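Local coordinates for iron-regulated ABC transporter siderophore-binding protein SirA (Staphylococcus aureus subsp. aureus, PDB 3MWF), which binds ferric staphyloferrin B and, as the siderophore-binding protein of an iron-regulated ABC transporter, probably delivers it to the membrane permease, at residues T26-A31 and L86-K91. Numbering follows the deposited sequence.
Sequences TLYQGA and LIVASK
Val-88 CG1 reaches Ala-31 CB at 3.8 Å on one side of the sheet. The same methyl carbon of Ala-31 sits 3.7 Å above the plane of the Tyr-28 ring, over its centre; the three groups meet at a corner, Val-88 CG1 also lying more loosely 4.2 Å from Tyr-28 CE1. Met-123 of helix 116-127 touches Ala-31 and Val-88. Leu-27 forms a second apolar patch, its CD1 meeting Ile-87 CG2 at 3.5 Å, with Ala-89 CB farther off and Leu-101 of helix 98-104 adjoining.

Between these patches, strands 24-26 and 86-90 pair as parallel neighbours in the six-stranded sheet of the N-terminal lobe of this periplasmic-binding-protein fold. Thr-26 bridges Val-88, and Leu-27 N donates to Val-88 O at 2.9 Å with an N-H...O angle of 148°, carrying the pairing just past the first strand.

At the polar edge, the first side-chain bond of Tyr-28 points toward strand 86-90, and chi1 58° sets the CD1/CE1 edge beside Ala-89 and Ser-90. CE1 lies 3.4 Å from Ala-89 O, while Ser-90 CB packs obliquely. The phenol OH is hydrogen-bonded to Thr-110 and Thr-119. A water hydrogen-bonded to Ser-90 OG (2.8 Å) donates a weak bond to Leu-27 O.

Tyr-28, just past strand 24-26, and Ser-90, ending strand 86-90, occupy N-cap positions; the Ser-90 side chain does the capping, OG accepting from Arg-93 N. That side chain lies about 7 Å from the bound siderophore, so its cap probably helps position the backbone of Arg-93, a pocket residue, beside staphyloferrin B.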
loop_
_atom_site.group_PDB
_atom_site.type_symbol
_atom_site.label_atom_id
_atom_site.label_comp_id
_atom_site.label_asym_id
_atom_site.label_seq_id
_atom_site.Cartn_x
_atom_site.Cartn_y
_atom_site.Cartn_z
ATOM N N THR A 26 -2.505 -12.233 10.339
ATOM C CA THR A 26 -2.075 -11.431 9.189
ATOM C C THR A 26 -0.790 -10.712 9.513
ATOM O O THR A 26 -0.717 -9.966 10.499
ATOM C CB THR A 26 -3.190 -10.446 8.757
ATOM O OG1 THR A 26 -3.714 -9.771 9.918
ATOM C CG2 THR A 26 -4.297 -11.186 8.052
ATOM N N LEU A 27 0.234 -10.924 8.679
ATOM C CA LEU A 27 1.600 -10.431 8.955
ATOM C C LEU A 27 2.032 -9.220 8.139
ATOM O O LEU A 27 3.194 -8.851 8.172
ATOM C CB LEU A 27 2.624 -11.561 8.760
ATOM C CG LEU A 27 2.374 -12.771 9.684
ATOM C CD1 LEU A 27 3.483 -13.792 9.482
ATOM C CD2 LEU A 27 2.336 -12.354 11.147
ATOM N N TYR A 28 1.101 -8.624 7.396
ATOM C CA TYR A 28 1.356 -7.276 6.895
ATOM C C TYR A 28 0.082 -6.442 6.894
ATOM O O TYR A 28 -1.006 -6.992 6.876
ATOM C CB TYR A 28 2.025 -7.303 5.514
ATOM C CG TYR A 28 1.316 -8.002 4.394
ATOM C CD1 TYR A 28 1.536 -9.370 4.158
ATOM C CD2 TYR A 28 0.529 -7.288 3.482
ATOM C CE1 TYR A 28 0.937 -10.010 3.058
ATOM C CE2 TYR A 28 -0.086 -7.922 2.397
ATOM C CZ TYR A 28 0.157 -9.271 2.174
ATOM O OH TYR A 28 -0.416 -9.924 1.106
ATOM N N GLN A 29 0.233 -5.111 6.903
ATOM C CA GLN A 29 -0.926 -4.225 7.080
ATOM C C GLN A 29 -2.057 -4.546 6.114
ATOM O O GLN A 29 -3.220 -4.592 6.500
ATOM C CB GLN A 29 -0.490 -2.770 6.828
ATOM C CG GLN A 29 0.832 -2.360 7.505
ATOM C CD GLN A 29 0.753 -2.397 9.016
ATOM O OE1 GLN A 29 -0.176 -1.860 9.604
ATOM N NE2 GLN A 29 1.735 -3.052 9.656
ATOM N N GLY A 30 -1.727 -4.722 4.833
ATOM C CA GLY A 30 -2.766 -4.895 3.813
ATOM C C GLY A 30 -3.526 -6.193 3.989
ATOM O O GLY A 30 -4.692 -6.253 3.665
ATOM N N ALA A 31 -2.845 -7.227 4.482
ATOM C CA ALA A 31 -3.470 -8.525 4.726
ATOM C C ALA A 31 -4.494 -8.364 5.847
ATOM O O ALA A 31 -5.604 -8.897 5.780
ATOM C CB ALA A 31 -2.404 -9.563 5.092
ATOM N N LEU A 86 -4.541 -20.358 9.779
ATOM C CA LEU A 86 -4.005 -19.763 8.555
ATOM C C LEU A 86 -3.140 -18.566 8.915
ATOM O O LEU A 86 -3.541 -17.731 9.751
ATOM C CB LEU A 86 -5.136 -19.304 7.630
ATOM C CG LEU A 86 -4.708 -18.664 6.299
ATOM C CD1 LEU A 86 -3.961 -19.694 5.422
ATOM C CD2 LEU A 86 -5.911 -18.100 5.582
ATOM N N ILE A 87 -1.949 -18.509 8.329
ATOM C CA ILE A 87 -1.079 -17.337 8.464
ATOM C C ILE A 87 -0.919 -16.723 7.084
ATOM O O ILE A 87 -0.657 -17.436 6.123
ATOM C CB ILE A 87 0.292 -17.708 9.063
ATOM C CG1 ILE A 87 0.077 -18.311 10.463
ATOM C CG2 ILE A 87 1.273 -16.480 9.078
ATOM C CD1 ILE A 87 1.305 -19.067 10.977
ATOM N N VAL A 88 -1.080 -15.396 6.982
ATOM C CA VAL A 88 -0.857 -14.720 5.700
ATOM C C VAL A 88 0.444 -13.902 5.829
ATOM O O VAL A 88 0.557 -12.992 6.672
ATOM C CB VAL A 88 -2.046 -13.774 5.291
ATOM C CG1 VAL A 88 -1.774 -13.091 3.947
ATOM C CG2 VAL A 88 -3.368 -14.552 5.205
ATOM N N ALA A 89 1.422 -14.252 4.996
ATOM C CA ALA A 89 2.781 -13.726 5.093
ATOM C C ALA A 89 3.123 -13.087 3.756
ATOM O O ALA A 89 2.313 -13.141 2.832
ATOM C CB ALA A 89 3.787 -14.858 5.391
ATOM N N SER A 90 4.302 -12.478 3.695
ATOM C CA SER A 90 4.848 -11.948 2.436
ATOM C C SER A 90 6.297 -12.414 2.293
ATOM O O SER A 90 7.005 -12.614 3.298
ATOM C CB SER A 90 4.774 -10.404 2.423
ATOM O OG SER A 90 5.654 -9.825 3.386
ATOM N N LYS A 91 6.755 -12.555 1.052
ATOM C CA LYS A 91 8.157 -12.894 0.820
ATOM C C LYS A 91 9.020 -11.727 1.297
ATOM O O LYS A 91 10.032 -11.913 1.973
ATOM C CB LYS A 91 8.383 -13.225 -0.669
ATOM C CG LYS A 91 9.786 -13.722 -1.038
ATOM C CD LYS A 91 9.665 -14.564 -2.309
ATOM C CE LYS A 91 10.595 -14.096 -3.429
ATOM N NZ LYS A 91 12.040 -14.426 -3.157
HETATM O O HOH W 1 4.372 -10.039 5.920
#